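Local coordinates for protein cytochrome C554 (Nitrosomonas europaea, PDB 1FT5) that carries electrons through its four covalently bound hemes during ammonia oxidation, accepting them directly from hydroxylamine oxidoreductase in the periplasm, at residues A[115-121]-A[187-193]; A[168-173]-A[194-200]. One frame throughout, in Å; residues are numbered along the deposited sequence.

Overall arrangement
Contacts 1 and 2 interleave along the chain: the run 187-193 of contact 1 leads straight into 194-200 of contact 2, while helix 168-171 comes before strand 188-189. Their centres lie about 18 Å apart, and a salt bridge from Lys193 NZ to Asp198 OD1 joins them. Both are partly buried, with apolar or heme-facing residues inside and charged ones at the surface. Contact 1, its centre about 20 Å from the centre of the chain, is built on parallel strand pairing and an arginine that binds a heme propionate. Contact 2, its centre about 14 Å from that of the chain, has no backbone pairing and relies on phenylalanine packing flanked by two salt bridges.

Contact 1 (A[115-121]-A[187-193]); sequences KTPRKDL and VFEGEPK. With HEM (protoporphyrin IX containing Fe), chain E.
With CG opposite its carbonyl carbon (chi1 -79°) and the chain extended from CG to NE, Arg118 reaches past Glu189 and Gly190 to a heme propionate. Phe188, also with CG opposite the carbonyl carbon (chi1 -63°), lies beside Thr116, pointing the same way. Their backbones pair as parallel strands 116-117 and 188-189: Thr116 N donates to Val187 O, Thr116 O accepts from Glu189 N, and Arg118 N reaches Glu189 O at 2.9 Å. The Arg118 guanidinium makes three bonds. NE and NH2 each take one oxygen of the propionate, NE to heme O2A at 2.8 Å and nearly straight, NH2 to heme O1A at 2.9 Å. NH1 bonds in the guanidinium plane to a lone pair of Gly190 O, 3.0 Å away. Phe188 O and Glu189 N lie over one face of the group and Lys193 CG over the other; the three bonds probably hold its rotation. Leu121 sets CD1 over the centre of the Phe188 ring, 3.5 Å from the centroid, in a CH-pi contact; Val187 CG1 covers the opposite face, and the ring's edge meets the porphyrin at C3D. Val187 N holds the second propionate through O2D. A water joins Lys119 N to Glu189 O and Glu191 O. Helix 99-112 backs the Phe188 side, bringing His102, an axial ligand of heme 1. A leucine in place of Arg118 would probably leave the propionate without its paired donors and Gly190 O without the NH1 bond. The paired hydrogen bonds from the buried Arg118 would favour an ionised propionate and so probably help tune the charge around this heme, while the strand pairing probably sets Arg118 and Val187 toward the two propionates.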
loop_
_atom_site.group_PDB
_atom_site.type_symbol
_atom_site.label_atom_id
_atom_site.label_comp_id
_atom_site.label_asym_id
_atom_site.label_seq_id
_atom_site.Cartn_x
_atom_site.Cartn_y
_atom_site.Cartn_z
ATOM N N LYS A 115 8.863 15.273 -20.087
ATOM C CA LYS A 115 8.139 14.171 -19.436
ATOM C C LYS A 115 9.116 13.009 -19.287
ATOM O O LYS A 115 10.123 12.951 -19.950
ATOM C CB LYS A 115 6.954 13.748 -20.273
ATOM C CG LYS A 115 5.842 14.791 -20.163
ATOM C CD LYS A 115 4.666 14.469 -21.031
ATOM C CE LYS A 115 3.623 15.573 -20.881
ATOM N NZ LYS A 115 4.285 16.879 -20.488
ATOM N N THR A 116 8.795 12.050 -18.415
ATOM C CA THR A 116 9.722 10.921 -18.199
ATOM C C THR A 116 8.924 9.647 -18.364
ATOM O O THR A 116 7.786 9.599 -17.937
ATOM C CB THR A 116 10.279 10.970 -16.790
ATOM O OG1 THR A 116 11.193 12.078 -16.679
ATOM C CG2 THR A 116 11.023 9.661 -16.428
ATOM N N PRO A 117 9.493 8.626 -19.029
ATOM C CA PRO A 117 8.747 7.380 -19.198
ATOM C C PRO A 117 8.524 6.636 -17.874
ATOM O O PRO A 117 9.431 6.522 -17.059
ATOM C CB PRO A 117 9.623 6.547 -20.166
ATOM C CG PRO A 117 10.645 7.540 -20.780
ATOM C CD PRO A 117 10.802 8.601 -19.717
ATOM N N ARG A 118 7.316 6.097 -17.696
ATOM C CA ARG A 118 7.046 5.280 -16.495
ATOM C C ARG A 118 7.986 4.063 -16.511
ATOM O O ARG A 118 8.291 3.514 -15.452
ATOM C CB ARG A 118 5.598 4.775 -16.508
ATOM C CG ARG A 118 4.587 5.816 -16.062
ATOM C CD ARG A 118 3.200 5.162 -15.923
ATOM N NE ARG A 118 2.347 6.212 -15.473
ATOM C CZ ARG A 118 1.665 6.977 -16.311
ATOM N NH1 ARG A 118 1.742 6.761 -17.618
ATOM N NH2 ARG A 118 1.042 8.038 -15.860
ATOM N N LYS A 119 8.455 3.652 -17.702
ATOM C CA LYS A 119 9.379 2.508 -17.751
ATOM C C LYS A 119 10.594 2.761 -16.863
ATOM O O LYS A 119 11.113 1.841 -16.222
ATOM C CB LYS A 119 9.858 2.257 -19.193
ATOM C CG LYS A 119 10.858 1.119 -19.321
ATOM C CD LYS A 119 11.369 1.019 -20.780
ATOM C CE LYS A 119 10.219 0.667 -21.749
ATOM N NZ LYS A 119 10.655 0.548 -23.193
ATOM N N ASP A 120 11.077 4.006 -16.837
ATOM C CA ASP A 120 12.223 4.342 -16.007
ATOM C C ASP A 120 11.901 4.089 -14.543
ATOM O O ASP A 120 12.763 3.653 -13.793
ATOM C CB ASP A 120 12.634 5.831 -16.144
ATOM C CG ASP A 120 13.299 6.155 -17.473
ATOM O OD1 ASP A 120 13.778 7.297 -17.604
ATOM O OD2 ASP A 120 13.350 5.313 -18.356
ATOM N N LEU A 121 10.671 4.402 -14.116
ATOM C CA LEU A 121 10.259 4.170 -12.722
ATOM C C LEU A 121 10.055 2.690 -12.449
ATOM O O LEU A 121 10.416 2.219 -11.356
ATOM C CB LEU A 121 8.940 4.893 -12.407
ATOM C CG LEU A 121 8.981 6.416 -12.629
ATOM C CD1 LEU A 121 7.592 6.910 -12.400
ATOM C CD2 LEU A 121 9.941 7.088 -11.663
ATOM N N VAL A 187 3.683 14.376 -15.487
ATOM C CA VAL A 187 5.138 14.304 -15.574
ATOM C C VAL A 187 5.504 12.950 -16.185
ATOM O O VAL A 187 6.392 12.864 -17.025
ATOM C CB VAL A 187 5.765 14.397 -14.168
ATOM C CG1 VAL A 187 7.284 14.099 -14.214
ATOM C CG2 VAL A 187 5.478 15.767 -13.567
ATOM N N PHE A 188 4.854 11.851 -15.767
ATOM C CA PHE A 188 5.215 10.555 -16.319
ATOM C C PHE A 188 4.293 10.123 -17.405
ATOM O O PHE A 188 3.104 10.447 -17.359
ATOM C CB PHE A 188 5.253 9.522 -15.161
ATOM C CG PHE A 188 6.302 9.842 -14.132
ATOM C CD1 PHE A 188 5.954 10.413 -12.932
ATOM C CD2 PHE A 188 7.665 9.665 -14.439
ATOM C CE1 PHE A 188 6.926 10.827 -12.015
ATOM C CE2 PHE A 188 8.652 10.078 -13.533
ATOM C CZ PHE A 188 8.294 10.648 -12.345
ATOM N N GLU A 189 4.821 9.389 -18.385
ATOM C CA GLU A 189 4.012 8.930 -19.498
ATOM C C GLU A 189 4.333 7.525 -19.970
ATOM O O GLU A 189 5.364 6.960 -19.621
ATOM C CB GLU A 189 4.149 9.899 -20.682
ATOM C CG GLU A 189 5.557 10.214 -21.065
ATOM C CD GLU A 189 5.631 10.941 -22.413
ATOM O OE1 GLU A 189 4.566 11.288 -22.970
ATOM O OE2 GLU A 189 6.756 11.136 -22.902
ATOM N N GLY A 190 3.406 6.945 -20.727
ATOM C CA GLY A 190 3.607 5.635 -21.301
ATOM C C GLY A 190 3.485 4.454 -20.361
ATOM O O GLY A 190 3.054 4.613 -19.218
ATOM N N GLU A 191 3.834 3.277 -20.887
ATOM C CA GLU A 191 3.747 2.026 -20.136
ATOM C C GLU A 191 4.992 1.687 -19.339
ATOM O O GLU A 191 6.092 2.154 -19.635
ATOM C CB GLU A 191 3.470 0.898 -21.114
ATOM C CG GLU A 191 2.146 1.023 -21.827
ATOM C CD GLU A 191 0.954 0.728 -20.925
ATOM O OE1 GLU A 191 1.099 -0.032 -19.952
ATOM O OE2 GLU A 191 -0.133 1.257 -21.219
ATOM N N PRO A 192 4.848 0.883 -18.282
ATOM C CA PRO A 192 3.596 0.286 -17.805
ATOM C C PRO A 192 2.721 1.295 -17.082
ATOM O O PRO A 192 3.153 2.023 -16.195
ATOM C CB PRO A 192 4.063 -0.851 -16.896
ATOM C CG PRO A 192 5.313 -0.357 -16.332
ATOM C CD PRO A 192 5.979 0.506 -17.426
ATOM N N LYS A 193 1.458 1.304 -17.483
ATOM C CA LYS A 193 0.465 2.225 -16.950
ATOM C C LYS A 193 -0.672 1.391 -16.346
ATOM O O LYS A 193 -1.142 0.452 -16.946
ATOM C CB LYS A 193 -0.095 3.105 -18.076
ATOM C CG LYS A 193 -0.929 4.246 -17.567
ATOM C CD LYS A 193 -1.085 5.264 -18.687
ATOM C CE LYS A 193 -2.385 5.107 -19.323
ATOM N NZ LYS A 193 -2.711 6.358 -20.117
HETATM C CHA HEM E . 4.112 11.014 -9.229
HETATM C CHB HEM E . 4.053 7.781 -5.632
HETATM C CHC HEM E . 7.780 10.120 -3.541
HETATM C CHD HEM E . 7.074 13.857 -6.643
HETATM C C1A HEM E . 3.809 9.900 -8.457
HETATM C C2A HEM E . 2.839 8.883 -8.831
HETATM C C3A HEM E . 2.787 8.010 -7.764
HETATM C C4A HEM E . 3.743 8.462 -6.818
HETATM C CMA HEM E . 1.923 6.745 -7.599
HETATM C CAA HEM E . 2.073 8.814 -10.120
HETATM C CBA HEM E . 2.896 8.135 -11.220
HETATM C CGA HEM E . 2.123 7.850 -12.485
HETATM O O1A HEM E . 1.860 8.868 -13.249
HETATM O O2A HEM E . 1.777 6.674 -12.793
HETATM C C1B HEM E . 5.062 8.168 -4.764
HETATM C C2B HEM E . 5.488 7.377 -3.669
HETATM C C3B HEM E . 6.611 7.960 -3.124
HETATM C C4B HEM E . 6.838 9.166 -3.886
HETATM C CMB HEM E . 4.813 6.066 -3.180
HETATM C CAB HEM E . 7.475 7.476 -1.920
HETATM C CBB HEM E . 8.377 6.269 -2.236
HETATM C C1C HEM E . 7.851 11.355 -4.174
HETATM C C2C HEM E . 8.707 12.442 -3.693
HETATM C C3C HEM E . 8.418 13.502 -4.514
HETATM C C4C HEM E . 7.507 13.079 -5.513
HETATM C CMC HEM E . 9.668 12.409 -2.481
HETATM C CAC HEM E . 8.913 14.951 -4.344
HETATM C CBC HEM E . 10.384 15.290 -4.400
HETATM C C1D HEM E . 6.254 13.348 -7.650
HETATM C C2D HEM E . 5.916 14.049 -8.835
HETATM C C3D HEM E . 5.130 13.247 -9.568
HETATM C C4D HEM E . 4.970 12.026 -8.832
HETATM C CMD HEM E . 6.413 15.503 -9.170
HETATM C CAD HEM E . 4.421 13.672 -10.817
HETATM C CBD HEM E . 3.112 14.378 -10.570
HETATM C CGD HEM E . 2.275 14.810 -11.777
HETATM O O1D HEM E . 1.519 15.782 -11.546
HETATM O O2D HEM E . 2.336 14.176 -12.827
HETATM N NA HEM E . 4.362 9.636 -7.215
HETATM N NB HEM E . 5.886 9.290 -4.914
HETATM N NC HEM E . 7.107 11.744 -5.291
HETATM N ND HEM E . 5.674 12.085 -7.691
HETATM FE FE HEM E . 5.772 10.702 -6.304
HETATM O O HOH W 1 7.089 4.358 -20.520
#

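Contact 2 (A[168-173]-A[194-200]); sequences FDEMVK and FKFHDEF. With HEM (protoporphyrin IX containing Fe), chain G.
Aromatic and aliphatic packing with salt bridges along its margin joins helix 168-171 and the residues after it to the turn that starts helix 197-202, beside a heme. Over the Phe196 ring, Lys173, extended beyond CG, lays CE above the middle, 3.4 Å from the centroid and 5° off the normal. Its NZ, 4.2 Å from the same centroid, adds a cation-pi interaction and grips Glu199, bonding to OE1 at 2.8 Å on the syn lone pair and more weakly to OE2. Lys195 CG lies over the opposite face of Phe196, sandwiching the ring between two lysine chains. Lys195 then runs out past the edge of the Phe168 ring, and its NZ meets Asp169 OD1 at 2.7 Å, on the syn side but out of the carboxylate plane. Val172 touches both the Phe194 and Phe196 rings: CG2, opposite the backbone N, meets Phe194 CZ and the heme methyl CMD, while CG1, set between the backbone N and the carbonyl carbon (chi1 76°), approaches the edge of Phe196 at 3.7 Å from CE1. Phe200 brings its edge to Val172 O, with CZ 3.4 Å away, and lies against heme CAD. His197, at the start of the helix, donates from ND1 to propionate O1D at 2.8 Å. Phe194 to His197 form a type I turn, with Phe196 at the N-cap position of helix 197-202. Phe130 meets the Phe194 ring edge-to-face, His181 stacks on Phe200, and helix 131-138, carrying the heme-4 cysteine Cys134, packs on Phe168.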
loop_
_atom_site.group_PDB
_atom_site.type_symbol
_atom_site.label_atom_id
_atom_site.label_comp_id
_atom_site.label_asym_id
_atom_site.label_seq_id
_atom_site.Cartn_x
_atom_site.Cartn_y
_atom_site.Cartn_z
ATOM N N PHE A 168 -9.835 -8.088 -6.786
ATOM C CA PHE A 168 -9.022 -6.924 -7.095
ATOM C C PHE A 168 -9.705 -5.860 -7.940
ATOM O O PHE A 168 -9.664 -4.676 -7.590
ATOM C CB PHE A 168 -7.748 -7.357 -7.802
ATOM C CG PHE A 168 -6.908 -6.190 -8.242
ATOM C CD1 PHE A 168 -6.154 -5.467 -7.339
ATOM C CD2 PHE A 168 -6.858 -5.840 -9.604
ATOM C CE1 PHE A 168 -5.349 -4.403 -7.763
ATOM C CE2 PHE A 168 -6.059 -4.805 -10.020
ATOM C CZ PHE A 168 -5.294 -4.071 -9.105
ATOM N N ASP A 169 -10.329 -6.276 -9.033
ATOM C CA ASP A 169 -10.880 -5.273 -9.931
ATOM C C ASP A 169 -11.950 -4.419 -9.286
ATOM O O ASP A 169 -12.229 -3.306 -9.747
ATOM C CB ASP A 169 -11.443 -5.950 -11.190
ATOM C CG ASP A 169 -10.370 -6.435 -12.155
ATOM O OD1 ASP A 169 -9.145 -6.212 -12.003
ATOM O OD2 ASP A 169 -10.768 -7.086 -13.138
ATOM N N GLU A 170 -12.603 -4.955 -8.258
ATOM C CA GLU A 170 -13.610 -4.204 -7.530
ATOM C C GLU A 170 -13.011 -3.369 -6.419
ATOM O O GLU A 170 -13.258 -2.182 -6.300
ATOM C CB GLU A 170 -14.642 -5.152 -6.896
ATOM C CG GLU A 170 -15.040 -6.237 -7.846
ATOM C CD GLU A 170 -16.310 -5.940 -8.559
ATOM O OE1 GLU A 170 -17.097 -6.922 -8.746
ATOM O OE2 GLU A 170 -16.522 -4.749 -8.926
ATOM N N MET A 171 -12.179 -4.008 -5.607
ATOM C CA MET A 171 -11.682 -3.307 -4.477
ATOM C C MET A 171 -10.642 -2.241 -4.749
ATOM O O MET A 171 -10.518 -1.352 -3.943
ATOM C CB MET A 171 -11.232 -4.323 -3.439
ATOM C CG MET A 171 -12.352 -4.370 -2.369
ATOM S SD MET A 171 -12.559 -5.940 -1.680
ATOM C CE MET A 171 -14.382 -5.963 -1.272
ATOM N N VAL A 172 -9.952 -2.347 -5.877
ATOM C CA VAL A 172 -8.975 -1.267 -6.190
ATOM C C VAL A 172 -9.702 0.002 -6.574
ATOM O O VAL A 172 -9.080 1.073 -6.609
ATOM C CB VAL A 172 -8.000 -1.731 -7.286
ATOM C CG1 VAL A 172 -8.661 -1.718 -8.728
ATOM C CG2 VAL A 172 -6.737 -0.792 -7.297
ATOM N N LYS A 173 -11.020 -0.106 -6.758
ATOM C CA LYS A 173 -11.809 1.083 -7.099
ATOM C C LYS A 173 -12.542 1.614 -5.910
ATOM O O LYS A 173 -13.418 2.437 -6.052
ATOM C CB LYS A 173 -12.809 0.787 -8.258
ATOM C CG LYS A 173 -12.193 0.357 -9.532
ATOM C CD LYS A 173 -13.194 0.507 -10.742
ATOM C CE LYS A 173 -12.520 0.169 -12.061
ATOM N NZ LYS A 173 -13.498 0.481 -13.148
ATOM N N PHE A 194 -1.062 1.765 -15.144
ATOM C CA PHE A 194 -2.154 1.041 -14.466
ATOM C C PHE A 194 -3.406 1.087 -15.334
ATOM O O PHE A 194 -3.774 2.160 -15.845
ATOM C CB PHE A 194 -2.449 1.700 -13.114
ATOM C CG PHE A 194 -3.544 1.011 -12.338
ATOM C CD1 PHE A 194 -4.508 1.786 -11.661
ATOM C CD2 PHE A 194 -3.589 -0.378 -12.277
ATOM C CE1 PHE A 194 -5.555 1.131 -10.891
ATOM C CE2 PHE A 194 -4.617 -1.019 -11.523
ATOM C CZ PHE A 194 -5.565 -0.259 -10.854
ATOM N N LYS A 195 -4.045 -0.076 -15.501
ATOM C CA LYS A 195 -5.247 -0.209 -16.325
ATOM C C LYS A 195 -6.365 0.726 -16.032
ATOM O O LYS A 195 -7.198 1.003 -16.939
ATOM C CB LYS A 195 -5.760 -1.658 -16.334
ATOM C CG LYS A 195 -6.236 -2.190 -14.948
ATOM C CD LYS A 195 -6.515 -3.680 -15.101
ATOM C CE LYS A 195 -7.315 -4.248 -13.912
ATOM N NZ LYS A 195 -7.561 -5.737 -14.107
ATOM N N PHE A 196 -6.456 1.224 -14.798
ATOM C CA PHE A 196 -7.530 2.162 -14.462
ATOM C C PHE A 196 -7.035 3.575 -14.271
ATOM O O PHE A 196 -7.739 4.432 -13.773
ATOM C CB PHE A 196 -8.289 1.749 -13.180
ATOM C CG PHE A 196 -8.940 0.392 -13.274
ATOM C CD1 PHE A 196 -8.890 -0.486 -12.213
ATOM C CD2 PHE A 196 -9.611 -0.005 -14.433
ATOM C CE1 PHE A 196 -9.498 -1.753 -12.290
ATOM C CE2 PHE A 196 -10.233 -1.293 -14.518
ATOM C CZ PHE A 196 -10.160 -2.171 -13.410
ATOM N N HIS A 197 -5.774 3.838 -14.626
ATOM C CA HIS A 197 -5.225 5.186 -14.436
ATOM C C HIS A 197 -6.040 6.331 -15.133
ATOM O O HIS A 197 -6.354 7.331 -14.509
ATOM C CB HIS A 197 -3.779 5.206 -15.017
ATOM C CG HIS A 197 -3.106 6.545 -14.892
ATOM N ND1 HIS A 197 -2.378 6.920 -13.788
ATOM C CD2 HIS A 197 -3.065 7.605 -15.746
ATOM C CE1 HIS A 197 -1.916 8.152 -13.957
ATOM N NE2 HIS A 197 -2.323 8.591 -15.141
ATOM N N ASP A 198 -6.352 6.134 -16.405
ATOM C CA ASP A 198 -7.084 7.197 -17.100
ATOM C C ASP A 198 -8.454 7.372 -16.498
ATOM O O ASP A 198 -8.925 8.510 -16.303
ATOM C CB ASP A 198 -7.177 6.877 -18.576
ATOM C CG ASP A 198 -5.802 6.913 -19.245
ATOM O OD1 ASP A 198 -4.928 7.680 -18.765
ATOM O OD2 ASP A 198 -5.624 6.169 -20.216
ATOM N N GLU A 199 -9.085 6.234 -16.155
ATOM C CA GLU A 199 -10.392 6.340 -15.483
ATOM C C GLU A 199 -10.284 7.117 -14.158
ATOM O O GLU A 199 -11.064 8.011 -13.809
ATOM C CB GLU A 199 -10.953 4.937 -15.228
ATOM C CG GLU A 199 -12.122 4.945 -14.244
ATOM C CD GLU A 199 -12.657 3.514 -13.925
ATOM O OE1 GLU A 199 -12.281 2.552 -14.590
ATOM O OE2 GLU A 199 -13.477 3.399 -13.016
ATOM N N PHE A 200 -9.279 6.780 -13.339
ATOM C CA PHE A 200 -9.125 7.439 -12.058
ATOM C C PHE A 200 -8.775 8.941 -12.204
ATOM O O PHE A 200 -9.219 9.786 -11.418
ATOM C CB PHE A 200 -7.978 6.737 -11.278
ATOM C CG PHE A 200 -8.359 5.444 -10.629
ATOM C CD1 PHE A 200 -7.474 4.864 -9.770
ATOM C CD2 PHE A 200 -9.580 4.820 -10.875
ATOM C CE1 PHE A 200 -7.772 3.649 -9.132
ATOM C CE2 PHE A 200 -9.890 3.632 -10.276
ATOM C CZ PHE A 200 -8.993 3.019 -9.389
HETATM C CHA HEM G . -2.338 6.476 -7.030
HETATM C CHB HEM G . 0.481 8.532 -3.622
HETATM C CHC HEM G . -0.703 4.893 -0.570
HETATM C CHD HEM G . -2.954 2.597 -4.204
HETATM C C1A HEM G . -1.501 7.355 -6.330
HETATM C C2A HEM G . -0.996 8.578 -6.870
HETATM C C3A HEM G . -0.195 9.134 -5.945
HETATM C C4A HEM G . -0.200 8.282 -4.801
HETATM C CMA HEM G . 0.603 10.450 -6.040
HETATM C CAA HEM G . -1.312 9.155 -8.297
HETATM C CBA HEM G . -2.424 10.283 -8.212
HETATM C CGA HEM G . -3.717 9.813 -7.494
HETATM O O1A HEM G . -4.287 8.844 -7.946
HETATM O O2A HEM G . -4.083 10.430 -6.497
HETATM C C1B HEM G . 0.420 7.686 -2.475
HETATM C C2B HEM G . 1.056 8.000 -1.229
HETATM C C3B HEM G . 0.691 7.002 -0.338
HETATM C C4B HEM G . -0.165 6.107 -1.107
HETATM C CMB HEM G . 1.938 9.225 -0.976
HETATM C CAB HEM G . 1.021 6.786 1.107
HETATM C CBB HEM G . 0.520 7.954 1.991
HETATM C C1C HEM G . -1.404 3.972 -1.344
HETATM C C2C HEM G . -1.811 2.711 -0.830
HETATM C C3C HEM G . -2.361 2.049 -1.823
HETATM C C4C HEM G . -2.384 2.897 -2.977
HETATM C CMC HEM G . -1.609 2.201 0.613
HETATM C CAC HEM G . -2.882 0.579 -1.785
HETATM C CBC HEM G . -3.830 0.166 -0.686
HETATM C C1D HEM G . -3.020 3.477 -5.297
HETATM C C2D HEM G . -3.651 3.157 -6.558
HETATM C C3D HEM G . -3.512 4.292 -7.339
HETATM C C4D HEM G . -2.780 5.242 -6.536
HETATM C CMD HEM G . -4.259 1.824 -6.952
HETATM C CAD HEM G . -3.873 4.457 -8.808
HETATM C CBD HEM G . -2.653 4.368 -9.673
HETATM C CGD HEM G . -2.765 5.052 -11.049
HETATM O O1D HEM G . -1.748 5.030 -11.753
HETATM O O2D HEM G . -3.837 5.571 -11.356
HETATM N NA HEM G . -1.014 7.184 -5.060
HETATM N NB HEM G . -0.330 6.504 -2.414
HETATM N NC HEM G . -1.761 4.093 -2.644
HETATM N ND HEM G . -2.472 4.774 -5.264
HETATM FE FE HEM G . -1.421 5.658 -3.841
#